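Local coordinates for protein-arginine-phosphatase (Bacillus subtilis subsp. subtilis, PDB 4KK3) that removes the phosphoryl group from phosphoarginine residues of proteins, counteracting the arginine kinase McsB, with almost no activity on phosphoserine, phosphothreonine or phosphotyrosine peptides, at residues E28-V32 and A142-K146; L69-E75 and F95-K101; L105-T110 and L137-L141. All blocks are in the same frame, centred on the assembly; numbering follows the deposited sequence.

Overall arrangement
The three contacts lie in one chain whose four-stranded parallel sheet is flanked by helices. Contacts 1 and 3 share helix 124-145: residues 137-141 pack on helix 105-110, and 142-146 meet the loop after helix 13-28. Their centres are about 12 Å apart, and Gln144 probably bonds to the carbonyl of Val109 between them. Contact 2 stands apart, its centre about 23 Å from that of contact 1 and about 20 Å from that of contact 3. The side chains of Leu69 (contact 2) and Leu105 (contact 3) each lie about 10 Å from that of the nucleophile Cys7, and Leu105 about 8 Å from that of Arg13, probably also catalytic; contact 1 is remote.

Contact 1. Residues E28-V32 and A142-K146; sequences EGLNV and AKQLK
The backbones of Glu28 and Ala142 come nearest, their CA atoms 7.2 Å apart, where the loop leaving helix 13-28 passes the C-terminal part of helix 124-145. Glu28 carries the polar half of the contact. Its CG stands anti to the backbone N (chi1 -174°) and the chain bends at the next bond, presenting the carboxylate to two lysines. Lys143 NZ reaches OE1 at 3.0 Å on the syn side, 34° out of the carboxylate plane, while Lys146 NZ reaches OE2 at 2.9 Å from the anti side and closer to that plane. Each oxygen thus has its own ammonium group, which would limit rotation of the carboxylate and is likely to favour its charged form. Lysine suits both places, because a long flexible chain can start at an exposed site and bring its charge back to Glu28.

Beside this network lies an apolar patch. Leu30 spreads its two methyls: CD1 rests 3.8 Å from Ala142 CB, where a small residue lets the chains approach, and CD2 presses on Lys146 CD at a tight 3.5 Å. The aliphatic part of that lysine therefore shields the leucine while its tip serves Glu28. Leu30 CD2 also lies 4.2 Å from Leu145 CB, and Val32 CG1 meets Leu145 CD1. Gly29, lacking a side chain, takes positive phi without strain and turns the chain out of the helix.

Leu30 also touches Ala25, Ala142 touches Ile24, and Val32 and Leu145 both reach Phe21. The loop and helix 124-145 thus close over helix 13-28 just before strand 33-38 begins.

Contact 2. Residues L69-E75 and F95-K101; sequences LTEELME and FGRYRDK
Phe95, the main apolar group of this contact, packs against residues 69-71 and Met74, at the N-terminal start of helix 71-76. Leu69 CD2 lies 3.5 Å from Phe95 CE2, and Met74 CG covers one face of the ring. Met74, present as selenomethionine, suits its place between two aromatics: its bent, flexible chain continues past Phe95 and sets CE 3.6 Å from Tyr98 CB. Two carbonyl oxygens also meet rings: Leu69 O comes within 3.1 Å of the ring carbon Phe95 CZ, and Met74 O sits over the centre of the Tyr98 ring.

The hydrogen bonds lie on the Tyr98 side of the apolar group. Tyr98 OH donates to Glu71 OE2 at 2.6 Å, on the syn side but 31° out of the carboxylate plane. The other oxygen, OE1, receives a weak bond from Gly96 N; glycine suits that place, since a CB there would clash with Tyr98 CE2. Lys101 NZ donates to Met74 O at 2.8 Å, in the carbonyl plane, with a C=O...N angle of 154°; the long lysine reaches Ala77 O as well. Thr70 is the N-cap, its OG1 accepting from Leu73 N.

The contact belongs to the alpha/beta fold of the low molecular weight phosphatases: helix 71-76 and the loop 95-101 precede the parallel strands 79-82 and 102-104, and Leu69 brings this packing to about 8 Å from the side chain of substrate-binding Asn10.

Contact 3. Residues L105-T110 and L137-L141; sequences LKEYVT and LLRQL
The side chain of Leu137 sits as a knob among Leu105, Lys106, Val109 and Thr110 of helix 105-110. Its CB lies 4.2 Å from Leu105 CD2. With CG anti to the carbonyl carbon (chi1 -73°), the branch divides over the hole: CD1 meets Lys106 CG at 3.9 Å and also its CE, whereas CD2 lies 3.6 Å from Thr110 CG2. Leucine suits the place because its forked end fills both sides. The axes of segments 105-110 and 137-141 cross at 46°, 9.5 Å apart at closest approach.

Val109 is a compact branched residue where the backbones draw nearest. Its CG1 presses on Gln140 CB at 3.5 Å, and CG2 lies against Leu141 CB. Cut back to alanine, this position would lose both methyls, and a gap would probably open beside Gln140 CB, Leu141 CB and the Leu137 carbonyl. Beyond it, Leu141 CD1 reaches Tyr108 CD1 at 3.8 Å.

Thr110 OG1 donates to Lys106 O within its own helix, from 48° out of the carbonyl plane, and also bonds to Ser112. Lys106 NZ forms a salt bridge with Glu133, earlier on helix 124-145, and bonds to the carbonyl of Asp115. With aliphatic carbons and one ring doing most of the touching, segments 105-110 and 137-141 are held by close fit and buried apolar surface, while polar ties between the two helices lie just outside, at Glu133 and Gln144.

Contact 1. Residues E28-V32 and A142-K146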
loop_
_atom_site.group_PDB
_atom_site.type_symbol
_atom_site.label_atom_id
_atom_site.label_comp_id
_atom_site.label_asym_id
_atom_site.label_seq_id
_atom_site.Cartn_x
_atom_site.Cartn_y
_atom_site.Cartn_z
ATOM N N GLU A 28 7.574 10.514 -11.829
ATOM C CA GLU A 28 6.680 11.666 -11.860
ATOM C C GLU A 28 7.321 12.865 -11.165
ATOM O O GLU A 28 6.832 13.992 -11.257
ATOM C CB GLU A 28 5.348 11.302 -11.190
ATOM C CG GLU A 28 4.254 12.362 -11.264
ATOM C CD GLU A 28 3.744 12.598 -12.675
ATOM O OE1 GLU A 28 3.826 11.665 -13.503
ATOM O OE2 GLU A 28 3.262 13.718 -12.953
ATOM N N GLY A 29 8.427 12.621 -10.473
ATOM C CA GLY A 29 9.128 13.682 -9.777
ATOM C C GLY A 29 8.451 14.033 -8.470
ATOM O O GLY A 29 8.583 15.149 -7.970
ATOM N N LEU A 30 7.714 13.073 -7.919
ATOM C CA LEU A 30 7.017 13.277 -6.657
ATOM C C LEU A 30 7.969 13.260 -5.477
ATOM O O LEU A 30 8.834 12.392 -5.377
ATOM C CB LEU A 30 5.965 12.188 -6.452
ATOM C CG LEU A 30 4.596 12.417 -7.071
ATOM C CD1 LEU A 30 3.697 11.241 -6.744
ATOM C CD2 LEU A 30 4.015 13.695 -6.529
ATOM N N ASN A 31 7.793 14.212 -4.570
ATOM C CA ASN A 31 8.582 14.237 -3.349
ATOM C C ASN A 31 7.762 13.709 -2.184
ATOM O O ASN A 31 7.159 14.472 -1.430
ATOM C CB ASN A 31 9.113 15.646 -3.068
ATOM C CG ASN A 31 10.236 16.042 -4.013
ATOM O OD1 ASN A 31 10.967 15.185 -4.515
ATOM N ND2 ASN A 31 10.382 17.342 -4.256
ATOM N N VAL A 32 7.715 12.387 -2.068
ATOM C CA VAL A 32 6.968 11.738 -1.001
ATOM C C VAL A 32 7.812 10.660 -0.346
ATOM O O VAL A 32 8.749 10.134 -0.952
ATOM C CB VAL A 32 5.663 11.099 -1.524
ATOM C CG1 VAL A 32 4.731 12.162 -2.072
ATOM C CG2 VAL A 32 5.962 10.059 -2.587
ATOM N N ALA A 142 -0.507 9.182 -8.061
ATOM C CA ALA A 142 0.597 10.077 -8.352
ATOM C C ALA A 142 0.100 11.384 -8.967
ATOM O O ALA A 142 0.462 12.464 -8.507
ATOM C CB ALA A 142 1.584 9.394 -9.259
ATOM N N LYS A 143 -0.752 11.280 -9.981
ATOM C CA LYS A 143 -1.296 12.458 -10.645
ATOM C C LYS A 143 -2.111 13.298 -9.668
ATOM O O LYS A 143 -2.086 14.525 -9.726
ATOM C CB LYS A 143 -2.159 12.069 -11.851
ATOM C CG LYS A 143 -1.484 11.168 -12.883
ATOM C CD LYS A 143 -0.330 11.853 -13.599
ATOM C CE LYS A 143 0.171 10.998 -14.759
ATOM N NZ LYS A 143 1.428 11.522 -15.368
ATOM N N GLN A 144 -2.829 12.635 -8.766
ATOM C CA GLN A 144 -3.651 13.349 -7.802
ATOM C C GLN A 144 -2.798 14.066 -6.769
ATOM O O GLN A 144 -3.098 15.197 -6.391
ATOM C CB GLN A 144 -4.628 12.403 -7.111
ATOM C CG GLN A 144 -5.788 11.986 -7.983
ATOM C CD GLN A 144 -6.575 10.861 -7.364
ATOM O OE1 GLN A 144 -6.248 10.389 -6.273
ATOM N NE2 GLN A 144 -7.621 10.420 -8.054
ATOM N N LEU A 145 -1.727 13.418 -6.325
ATOM C CA LEU A 145 -0.863 14.010 -5.304
ATOM C C LEU A 145 -0.231 15.332 -5.752
ATOM O O LEU A 145 0.181 16.141 -4.922
ATOM C CB LEU A 145 0.204 13.019 -4.842
ATOM C CG LEU A 145 -0.313 11.902 -3.931
ATOM C CD1 LEU A 145 0.768 10.885 -3.692
ATOM C CD2 LEU A 145 -0.802 12.472 -2.609
ATOM N N LYS A 146 -0.177 15.548 -7.064
ATOM C CA LYS A 146 0.280 16.823 -7.621
ATOM C C LYS A 146 -0.657 17.976 -7.254
ATOM O O LYS A 146 -0.263 19.141 -7.301
ATOM C CB LYS A 146 0.398 16.731 -9.143
ATOM C CG LYS A 146 1.208 15.548 -9.637
ATOM C CD LYS A 146 2.627 15.600 -9.109
ATOM C CE LYS A 146 3.503 16.546 -9.914
ATOM N NZ LYS A 146 3.880 15.970 -11.236
#

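Contact 2. Residues L69-E75 and F95-K101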
loop_
_atom_site.group_PDB
_atom_site.type_symbol
_atom_site.label_atom_id
_atom_site.label_comp_id
_atom_site.label_asym_id
_atom_site.label_seq_id
_atom_site.Cartn_x
_atom_site.Cartn_y
_atom_site.Cartn_z
ATOM N N LEU A 69 1.964 -2.624 11.852
ATOM C CA LEU A 69 1.567 -1.247 12.003
ATOM C C LEU A 69 1.648 -0.896 13.488
ATOM O O LEU A 69 1.294 -1.706 14.338
ATOM C CB LEU A 69 0.155 -1.066 11.474
ATOM C CG LEU A 69 -0.366 0.359 11.396
ATOM C CD1 LEU A 69 0.417 1.186 10.394
ATOM C CD2 LEU A 69 -1.811 0.296 11.010
ATOM N N THR A 70 2.143 0.296 13.799
ATOM C CA THR A 70 2.274 0.724 15.188
ATOM C C THR A 70 1.675 2.103 15.372
ATOM O O THR A 70 1.424 2.812 14.395
ATOM C CB THR A 70 3.739 0.818 15.617
ATOM O OG1 THR A 70 4.390 1.818 14.827
ATOM C CG2 THR A 70 4.437 -0.519 15.445
ATOM N N GLU A 71 1.465 2.484 16.630
ATOM C CA GLU A 71 0.938 3.804 16.955
ATOM C C GLU A 71 1.851 4.901 16.414
ATOM O O GLU A 71 1.375 5.900 15.878
ATOM C CB GLU A 71 0.754 3.951 18.469
ATOM C CG GLU A 71 0.403 5.359 18.933
ATOM C CD GLU A 71 -1.009 5.776 18.562
ATOM O OE1 GLU A 71 -1.864 4.888 18.360
ATOM O OE2 GLU A 71 -1.264 6.998 18.478
ATOM N N GLU A 72 3.162 4.701 16.538
ATOM C CA GLU A 72 4.139 5.670 16.046
ATOM C C GLU A 72 4.006 5.928 14.545
ATOM O O GLU A 72 4.044 7.077 14.102
ATOM C CB GLU A 72 5.562 5.205 16.356
ATOM C CG GLU A 72 6.628 6.231 16.017
ATOM C CD GLU A 72 7.990 5.602 15.799
ATOM O OE1 GLU A 72 8.192 4.988 14.727
ATOM O OE2 GLU A 72 8.853 5.720 16.694
ATOM N N LEU A 73 3.866 4.855 13.770
ATOM C CA LEU A 73 3.658 4.976 12.327
ATOM C C LEU A 73 2.349 5.695 12.009
ATOM O O LEU A 73 2.288 6.521 11.093
ATOM C CB LEU A 73 3.666 3.599 11.662
ATOM C CG LEU A 73 4.973 2.807 11.674
ATOM C CD1 LEU A 73 4.747 1.416 11.091
ATOM C CD2 LEU A 73 6.056 3.544 10.906
HETATM N N MSE A 74 1.303 5.369 12.764
HETATM C CA MSE A 74 -0.009 5.971 12.558
HETATM C C MSE A 74 0.002 7.467 12.861
HETATM O O MSE A 74 -0.642 8.251 12.168
HETATM C CB MSE A 74 -1.080 5.258 13.395
HETATM C CG MSE A 74 -1.476 3.879 12.868
HETATM SE SE MSE A 74 -2.309 3.977 11.103
HETATM C CE MSE A 74 -3.697 5.271 11.549
ATOM N N GLU A 75 0.739 7.859 13.894
ATOM C CA GLU A 75 0.827 9.269 14.265
ATOM C C GLU A 75 1.584 10.069 13.205
ATOM O O GLU A 75 1.173 11.171 12.840
ATOM C CB GLU A 75 1.499 9.429 15.636
ATOM C CG GLU A 75 1.575 10.870 16.157
ATOM C CD GLU A 75 2.715 11.679 15.542
ATOM O OE1 GLU A 75 3.785 11.097 15.258
ATOM O OE2 GLU A 75 2.532 12.898 15.333
ATOM N N PHE A 95 -5.756 1.225 16.977
ATOM C CA PHE A 95 -4.939 2.418 17.173
ATOM C C PHE A 95 -5.743 3.664 17.500
ATOM O O PHE A 95 -6.946 3.589 17.764
ATOM C CB PHE A 95 -4.015 2.644 15.969
ATOM C CG PHE A 95 -3.143 1.466 15.677
ATOM C CD1 PHE A 95 -2.066 1.169 16.495
ATOM C CD2 PHE A 95 -3.426 0.628 14.618
ATOM C CE1 PHE A 95 -1.275 0.069 16.249
ATOM C CE2 PHE A 95 -2.639 -0.476 14.364
ATOM C CZ PHE A 95 -1.561 -0.755 15.180
ATOM N N GLY A 96 -5.060 4.804 17.498
ATOM C CA GLY A 96 -5.631 6.053 17.972
ATOM C C GLY A 96 -6.682 6.666 17.069
ATOM O O GLY A 96 -7.172 6.028 16.128
ATOM N N ARG A 97 -7.019 7.919 17.369
ATOM C CA ARG A 97 -8.046 8.661 16.655
ATOM C C ARG A 97 -7.508 9.259 15.367
ATOM O O ARG A 97 -7.205 10.457 15.300
ATOM C CB ARG A 97 -8.592 9.779 17.550
ATOM C CG ARG A 97 -9.074 9.303 18.912
ATOM C CD ARG A 97 -10.407 8.582 18.801
ATOM N NE ARG A 97 -11.391 9.381 18.071
ATOM C CZ ARG A 97 -12.581 8.931 17.684
ATOM N NH1 ARG A 97 -12.947 7.687 17.961
ATOM N NH2 ARG A 97 -13.402 9.723 17.013
ATOM N N TYR A 98 -7.417 8.429 14.335
ATOM C CA TYR A 98 -6.792 8.845 13.081
ATOM C C TYR A 98 -7.654 8.603 11.865
ATOM O O TYR A 98 -7.132 8.530 10.755
ATOM C CB TYR A 98 -5.471 8.111 12.871
ATOM C CG TYR A 98 -4.465 8.368 13.955
ATOM C CD1 TYR A 98 -3.982 9.645 14.181
ATOM C CD2 TYR A 98 -3.989 7.333 14.749
ATOM C CE1 TYR A 98 -3.062 9.893 15.177
ATOM C CE2 TYR A 98 -3.061 7.570 15.744
ATOM C CZ TYR A 98 -2.607 8.853 15.955
ATOM O OH TYR A 98 -1.691 9.102 16.950
ATOM N N ARG A 99 -8.964 8.492 12.068
ATOM C CA ARG A 99 -9.891 8.276 10.961
ATOM C C ARG A 99 -9.691 9.257 9.817
ATOM O O ARG A 99 -9.900 8.910 8.657
ATOM C CB ARG A 99 -11.345 8.349 11.438
ATOM C CG ARG A 99 -11.803 7.111 12.158
ATOM C CD ARG A 99 -13.271 7.187 12.529
ATOM N NE ARG A 99 -13.649 6.020 13.313
ATOM C CZ ARG A 99 -14.098 4.883 12.796
ATOM N NH1 ARG A 99 -14.244 4.750 11.487
ATOM N NH2 ARG A 99 -14.417 3.878 13.598
ATOM N N ASP A 100 -9.293 10.483 10.145
ATOM C CA ASP A 100 -9.228 11.526 9.135
ATOM C C ASP A 100 -8.093 11.342 8.167
ATOM O O ASP A 100 -8.068 12.005 7.139
ATOM C CB ASP A 100 -9.103 12.890 9.770
ATOM C CG ASP A 100 -10.426 13.389 10.277
ATOM O OD1 ASP A 100 -11.367 13.492 9.453
ATOM O OD2 ASP A 100 -10.512 13.625 11.487
ATOM N N LYS A 101 -7.169 10.448 8.491
ATOM C CA LYS A 101 -6.043 10.188 7.582
ATOM C C LYS A 101 -6.089 8.805 6.938
ATOM O O LYS A 101 -5.218 8.469 6.140
ATOM C CB LYS A 101 -4.701 10.387 8.298
ATOM C CG LYS A 101 -4.342 9.273 9.261
ATOM C CD LYS A 101 -2.943 9.446 9.834
ATOM C CE LYS A 101 -2.827 10.689 10.692
ATOM N NZ LYS A 101 -1.468 10.792 11.330
#

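Contact 3. Residues L105-T110 and L137-L141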
loop_
_atom_site.group_PDB
_atom_site.type_symbol
_atom_site.label_atom_id
_atom_site.label_comp_id
_atom_site.label_asym_id
_atom_site.label_seq_id
_atom_site.Cartn_x
_atom_site.Cartn_y
_atom_site.Cartn_z
ATOM N N LEU A 105 -7.434 2.561 -0.612
ATOM C CA LEU A 105 -6.776 3.035 -1.817
ATOM C C LEU A 105 -7.807 3.368 -2.900
ATOM O O LEU A 105 -7.731 4.424 -3.542
ATOM C CB LEU A 105 -5.758 1.994 -2.290
ATOM C CG LEU A 105 -5.001 2.321 -3.573
ATOM C CD1 LEU A 105 -4.260 3.643 -3.485
ATOM C CD2 LEU A 105 -4.021 1.194 -3.851
ATOM N N LYS A 106 -8.803 2.501 -3.075
ATOM C CA LYS A 106 -9.807 2.749 -4.102
ATOM C C LYS A 106 -10.656 3.990 -3.795
ATOM O O LYS A 106 -10.858 4.815 -4.675
ATOM C CB LYS A 106 -10.656 1.513 -4.393
ATOM C CG LYS A 106 -9.847 0.419 -5.109
ATOM C CD LYS A 106 -10.698 -0.767 -5.517
ATOM C CE LYS A 106 -9.858 -1.752 -6.338
ATOM N NZ LYS A 106 -10.627 -2.969 -6.701
ATOM N N GLU A 107 -11.120 4.116 -2.546
ATOM C CA GLU A 107 -11.851 5.308 -2.085
ATOM C C GLU A 107 -11.145 6.598 -2.455
ATOM O O GLU A 107 -11.714 7.506 -3.066
ATOM C CB GLU A 107 -11.913 5.321 -0.550
ATOM C CG GLU A 107 -13.162 4.861 0.100
ATOM C CD GLU A 107 -13.141 5.154 1.593
ATOM O OE1 GLU A 107 -12.049 5.100 2.226
ATOM O OE2 GLU A 107 -14.217 5.455 2.130
ATOM N N TYR A 108 -9.888 6.682 -2.041
ATOM C CA TYR A 108 -9.133 7.913 -2.141
ATOM C C TYR A 108 -8.894 8.294 -3.593
ATOM O O TYR A 108 -9.023 9.456 -3.977
ATOM C CB TYR A 108 -7.806 7.749 -1.406
ATOM C CG TYR A 108 -7.091 9.048 -1.171
ATOM C CD1 TYR A 108 -6.097 9.486 -2.030
ATOM C CD2 TYR A 108 -7.428 9.847 -0.089
ATOM C CE1 TYR A 108 -5.447 10.683 -1.807
ATOM C CE2 TYR A 108 -6.796 11.039 0.138
ATOM C CZ TYR A 108 -5.806 11.459 -0.722
ATOM O OH TYR A 108 -5.181 12.659 -0.470
ATOM N N VAL A 109 -8.555 7.302 -4.404
ATOM C CA VAL A 109 -8.164 7.556 -5.778
ATOM C C VAL A 109 -9.355 7.704 -6.726
ATOM O O VAL A 109 -9.377 8.599 -7.578
ATOM C CB VAL A 109 -7.217 6.437 -6.270
ATOM C CG1 VAL A 109 -6.906 6.616 -7.740
ATOM C CG2 VAL A 109 -5.958 6.445 -5.426
ATOM N N THR A 110 -10.355 6.846 -6.556
ATOM C CA THR A 110 -11.444 6.746 -7.519
ATOM C C THR A 110 -12.758 7.317 -6.998
ATOM O O THR A 110 -13.693 7.528 -7.766
ATOM C CB THR A 110 -11.706 5.284 -7.911
ATOM O OG1 THR A 110 -12.500 4.655 -6.898
ATOM C CG2 THR A 110 -10.400 4.532 -8.071
ATOM N N LEU A 137 -4.143 2.099 -10.113
ATOM C CA LEU A 137 -4.553 2.977 -9.014
ATOM C C LEU A 137 -3.432 3.924 -8.595
ATOM O O LEU A 137 -3.655 5.111 -8.297
ATOM C CB LEU A 137 -4.970 2.127 -7.820
ATOM C CG LEU A 137 -6.313 1.421 -8.013
ATOM C CD1 LEU A 137 -6.487 0.293 -7.005
ATOM C CD2 LEU A 137 -7.446 2.425 -7.900
ATOM N N LEU A 138 -2.216 3.396 -8.586
ATOM C CA LEU A 138 -1.071 4.132 -8.076
ATOM C C LEU A 138 -0.588 5.178 -9.072
ATOM O O LEU A 138 -0.096 6.224 -8.664
ATOM C CB LEU A 138 0.056 3.173 -7.691
ATOM C CG LEU A 138 -0.355 2.268 -6.515
ATOM C CD1 LEU A 138 0.667 1.149 -6.335
ATOM C CD2 LEU A 138 -0.532 3.043 -5.219
ATOM N N ARG A 139 -0.747 4.901 -10.364
ATOM C CA ARG A 139 -0.502 5.931 -11.376
ATOM C C ARG A 139 -1.451 7.112 -11.212
ATOM O O ARG A 139 -1.026 8.266 -11.319
ATOM C CB ARG A 139 -0.567 5.366 -12.799
ATOM C CG ARG A 139 0.599 4.442 -13.107
ATOM C CD ARG A 139 0.713 4.107 -14.578
ATOM N NE ARG A 139 1.816 3.175 -14.811
ATOM C CZ ARG A 139 3.095 3.532 -14.892
ATOM N NH1 ARG A 139 3.449 4.806 -14.764
ATOM N NH2 ARG A 139 4.027 2.614 -15.101
ATOM N N GLN A 140 -2.721 6.828 -10.930
ATOM C CA GLN A 140 -3.701 7.888 -10.694
ATOM C C GLN A 140 -3.384 8.638 -9.408
ATOM O O GLN A 140 -3.510 9.859 -9.365
ATOM C CB GLN A 140 -5.123 7.348 -10.602
ATOM C CG GLN A 140 -5.624 6.522 -11.762
ATOM C CD GLN A 140 -6.993 5.915 -11.469
ATOM O OE1 GLN A 140 -7.989 6.636 -11.331
ATOM N NE2 GLN A 140 -7.043 4.589 -11.346
ATOM N N LEU A 141 -3.001 7.905 -8.360
ATOM C CA LEU A 141 -2.621 8.517 -7.093
ATOM C C LEU A 141 -1.523 9.553 -7.292
ATOM O O LEU A 141 -1.595 10.660 -6.763
ATOM C CB LEU A 141 -2.185 7.464 -6.061
ATOM C CG LEU A 141 -1.736 7.962 -4.678
ATOM C CD1 LEU A 141 -2.898 8.622 -3.928
ATOM C CD2 LEU A 141 -1.156 6.827 -3.829
#